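Local coordinates for erythrocyte membrane protein 1 (Plasmodium falciparum, PDB 6S8T), which probably binds a host cell surface receptor, ICAM-1, through this DBLbeta domain, in the cytoadhesion of malaria-infected erythrocytes, at residues Leu123-Val128 against Gln204-His210; Asp134-Ile138 against Ile218-Ile222. All blocks are in the same frame, centred on the assembly; numbering follows the deposited sequence.

Contact 1 of 2, residues Leu123-Val128 against Gln204-His210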
loop_
_atom_site.group_PDB
_atom_site.type_symbol
_atom_site.label_atom_id
_atom_site.label_comp_id
_atom_site.label_asym_id
_atom_site.label_seq_id
_atom_site.Cartn_x
_atom_site.Cartn_y
_atom_site.Cartn_z
ATOM N N LEU A 123 -17.973 -3.800 -3.637
ATOM C CA LEU A 123 -18.002 -2.381 -3.974
ATOM C C LEU A 123 -18.010 -2.163 -5.482
ATOM O O LEU A 123 -18.572 -1.170 -5.960
ATOM C CB LEU A 123 -16.807 -1.669 -3.339
ATOM C CG LEU A 123 -16.752 -1.655 -1.812
ATOM C CD1 LEU A 123 -15.428 -1.068 -1.335
ATOM C CD2 LEU A 123 -17.922 -0.865 -1.242
ATOM N N GLU A 124 -17.398 -3.075 -6.242
ATOM C CA GLU A 124 -17.353 -2.936 -7.692
ATOM C C GLU A 124 -18.706 -3.191 -8.344
ATOM O O GLU A 124 -18.951 -2.689 -9.445
ATOM C CB GLU A 124 -16.307 -3.889 -8.275
ATOM C CG GLU A 124 -14.869 -3.574 -7.874
ATOM C CD GLU A 124 -13.923 -4.745 -8.106
ATOM O OE1 GLU A 124 -13.201 -5.128 -7.159
ATOM O OE2 GLU A 124 -13.908 -5.291 -9.230
ATOM N N ASN A 125 -19.586 -3.951 -7.694
ATOM C CA ASN A 125 -20.876 -4.336 -8.255
ATOM C C ASN A 125 -22.028 -3.821 -7.398
ATOM O O ASN A 125 -22.995 -4.536 -7.126
ATOM C CB ASN A 125 -20.965 -5.852 -8.420
ATOM C CG ASN A 125 -19.895 -6.401 -9.342
ATOM O OD1 ASN A 125 -20.028 -6.350 -10.565
ATOM N ND2 ASN A 125 -18.828 -6.934 -8.760
ATOM N N LEU A 126 -21.939 -2.565 -6.966
ATOM C CA LEU A 126 -23.005 -1.976 -6.171
ATOM C C LEU A 126 -24.220 -1.658 -7.038
ATOM O O LEU A 126 -24.106 -1.358 -8.229
ATOM C CB LEU A 126 -22.521 -0.700 -5.479
ATOM C CG LEU A 126 -21.628 -0.828 -4.243
ATOM C CD1 LEU A 126 -21.249 0.548 -3.721
ATOM C CD2 LEU A 126 -22.319 -1.640 -3.156
ATOM N N ASN A 127 -25.395 -1.738 -6.422
ATOM C CA ASN A 127 -26.634 -1.235 -7.010
ATOM C C ASN A 127 -26.897 0.121 -6.368
ATOM O O ASN A 127 -27.343 0.197 -5.219
ATOM C CB ASN A 127 -27.787 -2.206 -6.783
ATOM C CG ASN A 127 -29.086 -1.725 -7.405
ATOM O OD1 ASN A 127 -29.846 -0.980 -6.785
ATOM N ND2 ASN A 127 -29.346 -2.151 -8.636
ATOM N N VAL A 128 -26.608 1.194 -7.109
ATOM C CA VAL A 128 -26.673 2.540 -6.550
ATOM C C VAL A 128 -28.082 2.917 -6.118
ATOM O O VAL A 128 -28.254 3.824 -5.298
ATOM C CB VAL A 128 -26.122 3.569 -7.558
ATOM C CG1 VAL A 128 -24.659 3.283 -7.862
ATOM C CG2 VAL A 128 -26.953 3.560 -8.835
ATOM N N GLN A 204 -11.784 -0.774 -11.560
ATOM C CA GLN A 204 -11.692 0.401 -10.700
ATOM C C GLN A 204 -12.480 1.576 -11.268
ATOM O O GLN A 204 -13.064 2.352 -10.504
ATOM C CB GLN A 204 -10.226 0.783 -10.489
ATOM C CG GLN A 204 -9.358 -0.351 -9.951
ATOM C CD GLN A 204 -9.885 -0.928 -8.647
ATOM O OE1 GLN A 204 -10.122 -0.201 -7.680
ATOM N NE2 GLN A 204 -10.078 -2.242 -8.619
ATOM N N THR A 205 -12.508 1.722 -12.596
ATOM C CA THR A 205 -13.326 2.760 -13.220
ATOM C C THR A 205 -14.802 2.565 -12.897
ATOM O O THR A 205 -15.514 3.531 -12.598
ATOM C CB THR A 205 -13.105 2.759 -14.734
ATOM O OG1 THR A 205 -11.728 3.041 -15.018
ATOM C CG2 THR A 205 -13.983 3.805 -15.410
ATOM N N LYS A 206 -15.280 1.319 -12.952
ATOM C CA LYS A 206 -16.659 1.035 -12.570
ATOM C C LYS A 206 -16.886 1.302 -11.087
ATOM O O LYS A 206 -17.950 1.795 -10.694
ATOM C CB LYS A 206 -17.006 -0.413 -12.917
ATOM C CG LYS A 206 -18.407 -0.837 -12.512
ATOM C CD LYS A 206 -18.718 -2.242 -13.005
ATOM C CE LYS A 206 -17.708 -3.246 -12.479
ATOM N NZ LYS A 206 -18.007 -4.630 -12.939
ATOM N N LEU A 207 -15.895 0.989 -10.251
ATOM C CA LEU A 207 -16.028 1.231 -8.819
ATOM C C LEU A 207 -16.098 2.723 -8.515
ATOM O O LEU A 207 -16.940 3.162 -7.720
ATOM C CB LEU A 207 -14.869 0.567 -8.075
ATOM C CG LEU A 207 -14.665 0.844 -6.585
ATOM C CD1 LEU A 207 -15.963 0.719 -5.816
ATOM C CD2 LEU A 207 -13.627 -0.118 -6.026
ATOM N N GLN A 208 -15.233 3.523 -9.143
ATOM C CA GLN A 208 -15.263 4.962 -8.907
ATOM C C GLN A 208 -16.554 5.591 -9.412
ATOM O O GLN A 208 -17.006 6.599 -8.858
ATOM C CB GLN A 208 -14.055 5.629 -9.561
ATOM C CG GLN A 208 -12.738 5.314 -8.880
ATOM C CD GLN A 208 -12.705 5.787 -7.439
ATOM O OE1 GLN A 208 -13.235 6.851 -7.108
ATOM N NE2 GLN A 208 -12.088 4.990 -6.569
ATOM N N GLY A 209 -17.163 5.015 -10.451
ATOM C CA GLY A 209 -18.407 5.569 -10.960
ATOM C C GLY A 209 -19.555 5.416 -9.981
ATOM O O GLY A 209 -20.416 6.295 -9.876
ATOM N N HIS A 210 -19.584 4.298 -9.251
ATOM C CA HIS A 210 -20.616 4.097 -8.242
ATOM C C HIS A 210 -20.479 5.106 -7.110
ATOM O O HIS A 210 -21.484 5.634 -6.619
ATOM C CB HIS A 210 -20.549 2.671 -7.697
ATOM C CG HIS A 210 -20.840 1.616 -8.718
ATOM N ND1 HIS A 210 -21.545 1.872 -9.874
ATOM C CD2 HIS A 210 -20.523 0.300 -8.755
ATOM C CE1 HIS A 210 -21.650 0.759 -10.579
ATOM N NE2 HIS A 210 -21.038 -0.210 -9.922
#
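His210 meets the end of helix 121-124 and the turn that follows it, and its ring lies between main-chain oxygens. Lys206 O of its own helix lies 3.4 Å above the centre of one face of the His210 ring, while Leu126 O sits over the opposite face, offset toward the rim. At the edge, His210 NE2 gives a weak hydrogen bond to Glu124 O (3.3 Å), bent to 121° at the proton. A side-chain donor thus reaches a carbonyl at the point where the chain leaves helical geometry, at Asn125. The tight part lies next to this ring. Leu207, with CG anti to its backbone N (chi1 171°), sends CD1 against Leu123, 3.5 Å from Leu123 CB and 3.2 Å from Leu123 O; its CB and CD2 rest against the CG methylene of Glu124. Glu124 OE1 hydrogen-bonds Thr120 OG1 and forms a salt bridge with Lys83 NZ.

The solvent side is looser. Lys206 bends at chi3, which lays its CE beside Glu124 O at 3.3 Å and leaves NZ 3.6 Å from Asn125 OD1, without a hydrogen bond; Asn125 ND2 is hydrogen-bonded to Ser121 O. Val128 closes the other end, where its CG1 touches His210 ND1 at 4.0 Å and the two side chains cross at about a right angle. Within this Duffy-binding-like fold, the contact seats a short helix and its exit turn on helix 202-221; Leu123 and Leu126 also touch Asp144 of helix 137-163, and Leu123 and Leu207 reach helix 172-194 through Leu189 and Ile192.

Contact 2 of 2, residues Asp134-Ile138 against Ile218-Ile222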
loop_
_atom_site.group_PDB
_atom_site.type_symbol
_atom_site.label_atom_id
_atom_site.label_comp_id
_atom_site.label_asym_id
_atom_site.label_seq_id
_atom_site.Cartn_x
_atom_site.Cartn_y
_atom_site.Cartn_z
ATOM N N ASP A 134 -33.548 4.986 -0.326
ATOM C CA ASP A 134 -34.192 5.172 0.967
ATOM C C ASP A 134 -33.694 6.403 1.712
ATOM O O ASP A 134 -34.123 6.638 2.847
ATOM C CB ASP A 134 -33.994 3.926 1.837
ATOM C CG ASP A 134 -34.830 2.751 1.366
ATOM O OD1 ASP A 134 -35.975 2.977 0.920
ATOM O OD2 ASP A 134 -34.342 1.603 1.440
ATOM N N GLY A 135 -32.808 7.191 1.109
ATOM C CA GLY A 135 -32.295 8.376 1.765
ATOM C C GLY A 135 -31.326 8.121 2.895
ATOM O O GLY A 135 -31.037 9.044 3.662
ATOM N N LYS A 136 -30.810 6.902 3.028
ATOM C CA LYS A 136 -29.870 6.549 4.084
ATOM C C LYS A 136 -28.541 6.080 3.501
ATOM O O LYS A 136 -27.946 5.104 3.964
ATOM C CB LYS A 136 -30.464 5.486 5.007
ATOM C CG LYS A 136 -31.718 5.937 5.748
ATOM C CD LYS A 136 -32.020 5.037 6.939
ATOM C CE LYS A 136 -33.288 4.219 6.728
ATOM N NZ LYS A 136 -34.516 5.068 6.721
ATOM N N ALA A 137 -28.051 6.787 2.478
ATOM C CA ALA A 137 -26.807 6.401 1.822
ATOM C C ALA A 137 -25.594 6.570 2.724
ATOM O O ALA A 137 -24.572 5.915 2.495
ATOM C CB ALA A 137 -26.611 7.211 0.541
ATOM N N ILE A 138 -25.682 7.436 3.734
ATOM C CA ILE A 138 -24.578 7.598 4.677
ATOM C C ILE A 138 -24.328 6.297 5.427
ATOM O O ILE A 138 -23.177 5.881 5.617
ATOM C CB ILE A 138 -24.874 8.764 5.638
ATOM C CG1 ILE A 138 -24.651 10.097 4.928
ATOM C CG2 ILE A 138 -24.001 8.686 6.877
ATOM C CD1 ILE A 138 -23.239 10.269 4.444
ATOM N N ILE A 218 -25.424 11.940 -1.441
ATOM C CA ILE A 218 -25.046 12.295 -0.077
ATOM C C ILE A 218 -25.002 13.808 0.090
ATOM O O ILE A 218 -25.425 14.344 1.122
ATOM C CB ILE A 218 -23.703 11.638 0.287
ATOM C CG1 ILE A 218 -23.885 10.131 0.487
ATOM C CG2 ILE A 218 -23.095 12.295 1.521
ATOM C CD1 ILE A 218 -22.600 9.397 0.836
ATOM N N LYS A 219 -24.504 14.523 -0.925
ATOM C CA LYS A 219 -24.451 15.980 -0.850
ATOM C C LYS A 219 -25.846 16.573 -0.686
ATOM O O LYS A 219 -26.027 17.565 0.027
ATOM C CB LYS A 219 -23.767 16.549 -2.095
ATOM C CG LYS A 219 -23.670 18.067 -2.105
ATOM C CD LYS A 219 -23.103 18.598 -3.414
ATOM C CE LYS A 219 -23.118 20.125 -3.423
ATOM N NZ LYS A 219 -22.647 20.701 -4.714
ATOM N N GLU A 220 -26.846 15.970 -1.330
ATOM C CA GLU A 220 -28.227 16.406 -1.161
ATOM C C GLU A 220 -28.875 15.808 0.081
ATOM O O GLU A 220 -29.804 16.409 0.630
ATOM C CB GLU A 220 -29.045 16.045 -2.405
ATOM C CG GLU A 220 -30.351 16.813 -2.553
ATOM C CD GLU A 220 -30.143 18.261 -2.963
ATOM O OE1 GLU A 220 -29.012 18.613 -3.364
ATOM O OE2 GLU A 220 -31.113 19.049 -2.887
ATOM N N GLU A 221 -28.398 14.648 0.540
ATOM C CA GLU A 221 -28.971 14.018 1.728
ATOM C C GLU A 221 -28.753 14.881 2.967
ATOM O O GLU A 221 -29.696 15.166 3.716
ATOM C CB GLU A 221 -28.365 12.626 1.923
ATOM C CG GLU A 221 -28.851 11.879 3.161
ATOM C CD GLU A 221 -28.218 10.500 3.296
ATOM O OE1 GLU A 221 -27.581 10.038 2.325
ATOM O OE2 GLU A 221 -28.352 9.877 4.371
ATOM N N ILE A 222 -27.509 15.313 3.198
ATOM C CA ILE A 222 -27.206 16.175 4.340
ATOM C C ILE A 222 -27.522 17.635 4.075
ATOM O O ILE A 222 -27.379 18.463 4.985
ATOM C CB ILE A 222 -25.726 16.059 4.755
ATOM C CG1 ILE A 222 -24.822 16.667 3.682
ATOM C CG2 ILE A 222 -25.355 14.605 5.004
ATOM C CD1 ILE A 222 -23.356 16.654 4.043
#
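Glu221 lies against the first turn of helix 137-163, where Lys136 holds the N-cap position; the start of that helix packs here against the last turn of helix 202-221 in the helical Duffy-binding-like fold. The polar part belongs to the Glu221 carboxylate. The side chain is fully extended, its CG pointing away from the backbone N (chi1 178°), and this carries the acid across to the opposite backbone. There OE1 of Glu221 accepts a weak hydrogen bond from Ala137 N (3.3 Å), with an N-H...O angle of only 123°. An anion beside the opening amides of a helix is consistent with a favourable interaction with the helix dipole. The other oxygen is less comfortably placed: Glu221 OE2 and Gly135 O, two acceptors, approach to 2.9 Å without a hydrogen bond, a close contact that probably costs some energy. Gly135 itself has a positive phi at the turn leading into the N-cap.

The apolar part lies deeper. Ile138 and Ile218 run across each other, and Ala137 CB packs on Ile218 CG1 at 4.0 Å. Behind them, Trp252 and Leu248 of helix 246-268 touch Ile138 and Ile218 respectively, while Leu39 and Ala41 from loops also reach Ile138. The two kinds of contact meet at Ile138, whose CG1 stands 3.7 Å from Glu221 OE2 while its CD1 methyl lies 3.6 Å from Ile218 CG2.

How the contacts relate
Both contacts use helix 202-221, contact 1 near its beginning and contact 2 at its end, and each sets it against chain that is entering or leaving a helix. Their centres lie about 17 Å apart and their nearest atoms about 7 Å, so they do not touch. Each is partly buried, with a buried apolar side and an exposed edge, but contact 2 lies farther from the chain's centre and buries less surface (265 against 423 Å²). The chemistry is reversed: in contact 1 helix 202-221 supplies the donor of a weak bond to a carbonyl at a helix end, whereas in contact 2 it supplies the carboxylate acceptor of a weak bond from an amide at a helix start.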